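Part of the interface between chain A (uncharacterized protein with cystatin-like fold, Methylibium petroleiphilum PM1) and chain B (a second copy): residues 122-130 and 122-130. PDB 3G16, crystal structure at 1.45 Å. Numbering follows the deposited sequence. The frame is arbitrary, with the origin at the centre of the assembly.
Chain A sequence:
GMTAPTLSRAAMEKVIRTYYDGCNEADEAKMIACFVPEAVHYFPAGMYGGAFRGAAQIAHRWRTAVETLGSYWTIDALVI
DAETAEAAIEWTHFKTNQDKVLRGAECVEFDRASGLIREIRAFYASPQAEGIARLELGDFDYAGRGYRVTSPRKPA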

# COMPACT_ATOMS: atom_id res chain seq x y z
N ALA A 122 2.64 0.33 -6.55
CA ALA A 122 2.99 1.29 -5.50
C ALA A 122 1.98 2.42 -5.35
O ALA A 122 1.38 2.90 -6.33
CB ALA A 122 4.36 1.91 -5.76
N PHE A 123 1.81 2.82 -4.09
CA PHE A 123 0.84 3.83 -3.64
C PHE A 123 1.60 4.81 -2.76
O PHE A 123 2.59 4.43 -2.13
CB PHE A 123 -0.27 3.18 -2.85
CG PHE A 123 -0.96 2.09 -3.63
CD1 PHE A 123 -2.01 2.36 -4.47
CD2 PHE A 123 -0.48 0.80 -3.60
CE1 PHE A 123 -2.62 1.36 -5.24
CE2 PHE A 123 -1.07 -0.22 -4.36
CZ PHE A 123 -2.14 0.08 -5.16
N TYR A 124 1.11 6.04 -2.68
CA TYR A 124 1.83 7.10 -2.00
C TYR A 124 1.10 7.74 -0.86
O TYR A 124 -0.13 7.87 -0.88
CB TYR A 124 2.13 8.24 -2.97
CG TYR A 124 3.04 7.96 -4.14
CD1 TYR A 124 3.89 6.85 -4.18
CD2 TYR A 124 3.13 8.88 -5.18
CE1 TYR A 124 4.80 6.66 -5.27
CE2 TYR A 124 4.01 8.70 -6.24
CZ TYR A 124 4.81 7.59 -6.27
OH TYR A 124 5.71 7.42 -7.29
N ALA A 125 1.87 8.25 0.12
CA ALA A 125 1.32 9.10 1.16
C ALA A 125 1.22 10.52 0.60
O ALA A 125 1.84 11.46 1.12
CB ALA A 125 2.23 9.08 2.40
N SER A 126 0.44 10.68 -0.46
CA SER A 126 0.26 11.95 -1.12
C SER A 126 -1.24 12.24 -1.17
O SER A 126 -2.03 11.33 -1.40
CB SER A 126 0.91 11.91 -2.49
OG SER A 126 0.82 13.17 -3.13
N PRO A 127 -1.65 13.49 -0.95
CA PRO A 127 -3.08 13.74 -0.97
C PRO A 127 -3.71 13.49 -2.34
O PRO A 127 -3.05 13.53 -3.37
CB PRO A 127 -3.17 15.22 -0.56
CG PRO A 127 -1.94 15.81 -0.88
CD PRO A 127 -0.89 14.70 -0.68
N GLN A 128 -5.03 13.32 -2.34
CA GLN A 128 -5.76 13.13 -3.57
C GLN A 128 -5.61 14.33 -4.46
O GLN A 128 -5.84 15.47 -4.00
CB GLN A 128 -7.22 12.91 -3.27
CG GLN A 128 -7.46 11.72 -2.43
CD GLN A 128 -8.89 11.62 -2.01
OE1 GLN A 128 -9.81 11.65 -2.85
NE2 GLN A 128 -9.11 11.46 -0.70
N ALA A 129 -5.25 14.10 -5.71
CA ALA A 129 -5.07 15.18 -6.68
C ALA A 129 -6.46 15.76 -7.01
O ALA A 129 -7.40 15.02 -7.25
CB ALA A 129 -4.38 14.68 -7.97
N GLU A 130 -6.58 17.07 -7.02
CA GLU A 130 -7.88 17.72 -7.25
C GLU A 130 -8.36 17.57 -8.67
O GLU A 130 -7.56 17.59 -9.61
CB GLU A 130 -7.82 19.19 -6.86
CG GLU A 130 -7.92 19.39 -5.36
N ALA B 122 -3.15 4.37 5.61
CA ALA B 122 -3.58 4.35 4.22
C ALA B 122 -2.74 5.26 3.31
O ALA B 122 -2.29 6.37 3.69
CB ALA B 122 -5.08 4.77 4.12
N PHE B 123 -2.62 4.75 2.07
CA PHE B 123 -1.84 5.35 0.98
C PHE B 123 -2.70 5.35 -0.28
O PHE B 123 -3.59 4.49 -0.42
CB PHE B 123 -0.54 4.55 0.75
CG PHE B 123 0.28 4.41 2.01
CD1 PHE B 123 1.24 5.33 2.35
CD2 PHE B 123 0.07 3.35 2.84
CE1 PHE B 123 1.97 5.19 3.54
CE2 PHE B 123 0.77 3.21 4.01
CZ PHE B 123 1.75 4.13 4.36
N TYR B 124 -2.46 6.28 -1.19
CA TYR B 124 -3.34 6.47 -2.35
C TYR B 124 -2.62 6.31 -3.67
O TYR B 124 -1.42 6.60 -3.81
CB TYR B 124 -3.88 7.89 -2.35
CG TYR B 124 -4.71 8.29 -1.17
CD1 TYR B 124 -5.38 7.35 -0.39
CD2 TYR B 124 -4.89 9.63 -0.87
CE1 TYR B 124 -6.19 7.77 0.69
CE2 TYR B 124 -5.70 10.02 0.20
CZ TYR B 124 -6.35 9.09 0.94
OH TYR B 124 -7.15 9.48 2.02
N ALA B 125 -3.38 5.90 -4.66
CA ALA B 125 -2.90 5.92 -6.06
C ALA B 125 -3.06 7.34 -6.61
O ALA B 125 -3.79 7.58 -7.55
CB ALA B 125 -3.68 4.88 -6.95
N SER B 126 -2.38 8.28 -5.95
CA SER B 126 -2.41 9.66 -6.32
C SER B 126 -0.96 10.12 -6.51
O SER B 126 -0.11 9.76 -5.71
CB SER B 126 -3.07 10.47 -5.19
OG SER B 126 -3.27 11.83 -5.58
N PRO B 127 -0.71 10.93 -7.54
CA PRO B 127 0.66 11.37 -7.80
C PRO B 127 1.22 12.26 -6.68
O PRO B 127 0.48 12.85 -5.92
CB PRO B 127 0.55 12.07 -9.15
CG PRO B 127 -0.79 12.57 -9.22
CD PRO B 127 -1.65 11.53 -8.47
N GLN B 128 2.54 12.30 -6.57
CA GLN B 128 3.22 13.15 -5.62
C GLN B 128 2.77 14.57 -5.83
O GLN B 128 2.82 15.08 -6.93
CB GLN B 128 4.72 13.10 -5.92
CG GLN B 128 5.34 11.80 -5.82
CD GLN B 128 6.82 11.85 -6.19
OE1 GLN B 128 7.50 12.85 -5.96
NE2 GLN B 128 7.34 10.74 -6.75
N ALA B 129 2.34 15.23 -4.75
CA ALA B 129 1.88 16.63 -4.82
C ALA B 129 3.09 17.51 -5.06
O ALA B 129 4.10 17.37 -4.39
CB ALA B 129 1.19 17.02 -3.54
N GLU B 130 2.97 18.45 -5.98
CA GLU B 130 4.08 19.34 -6.28
C GLU B 130 4.31 20.32 -5.15
O GLU B 130 3.38 20.76 -4.47
CB GLU B 130 3.86 20.05 -7.63
CG GLU B 130 4.04 19.10 -8.85
O HOH W 1 -1.40 14.84 -5.38

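The 122-124 strand ends of the two copies run at 103° to each other, and together with the loops that follow bury 712 Å² between them. Ala122(B) points its CB away and takes no part. At Phe123(B) the contact begins: CA-to-CB points toward chain A, and its CB lies 3.9 Å from CB of Phe123(A). The ring turns its edge to the partner backbone, with Phe123(B) CD1 3.9 Å from Ala125(A) CB, an apolar methyl that gives the aromatic ring a nonpolar neighbour.

Tyr124(B) forms the single antiparallel bridge with Tyr124(A). Its N donates to Tyr124(A) O at 2.8 Å, and Tyr124(A) N donates to Tyr124(B) O at 2.8 Å; both bonds are almost straight, as an antiparallel pair permits. The side chain starts away from the partner, yet its ring reaches back, bringing CE2 of Tyr124(B) to 3.6 Å from CG of Gln128(A), while its hydroxyl is satisfied elsewhere in the structure.

Ala125(B), just past the strand, returns the favour to the other phenylalanine, its CB 3.9 Å from CD1 of Phe123(A). Ser126(B), chi1 in t, directs a compact hydroxyl into the partner loop: OG donates to Pro127(A) O at 2.8 Å. A short hydroxyl side chain, with CA-to-CB pointing toward chain A, can thus reach a backbone carbonyl of the partner loop.

Pro127(B) has no amide hydrogen to satisfy, but its carbonyl is well used. Pro127(B) O accepts from Ser126(A) OG at 2.8 Å and from water 1, whose O lies 2.8 Å from Pro127(B) O; the same water donates to Pro127(A) O, 2.9 Å from its O, linking the two loops. Gln128(B) lends its aliphatic portion, CG lying 3.4 Å from Tyr124(A) CE2. Ala129(B) closes the contact, its CB 4.2 Å from Pro127(A) CD, and Glu130(B) lies out of reach.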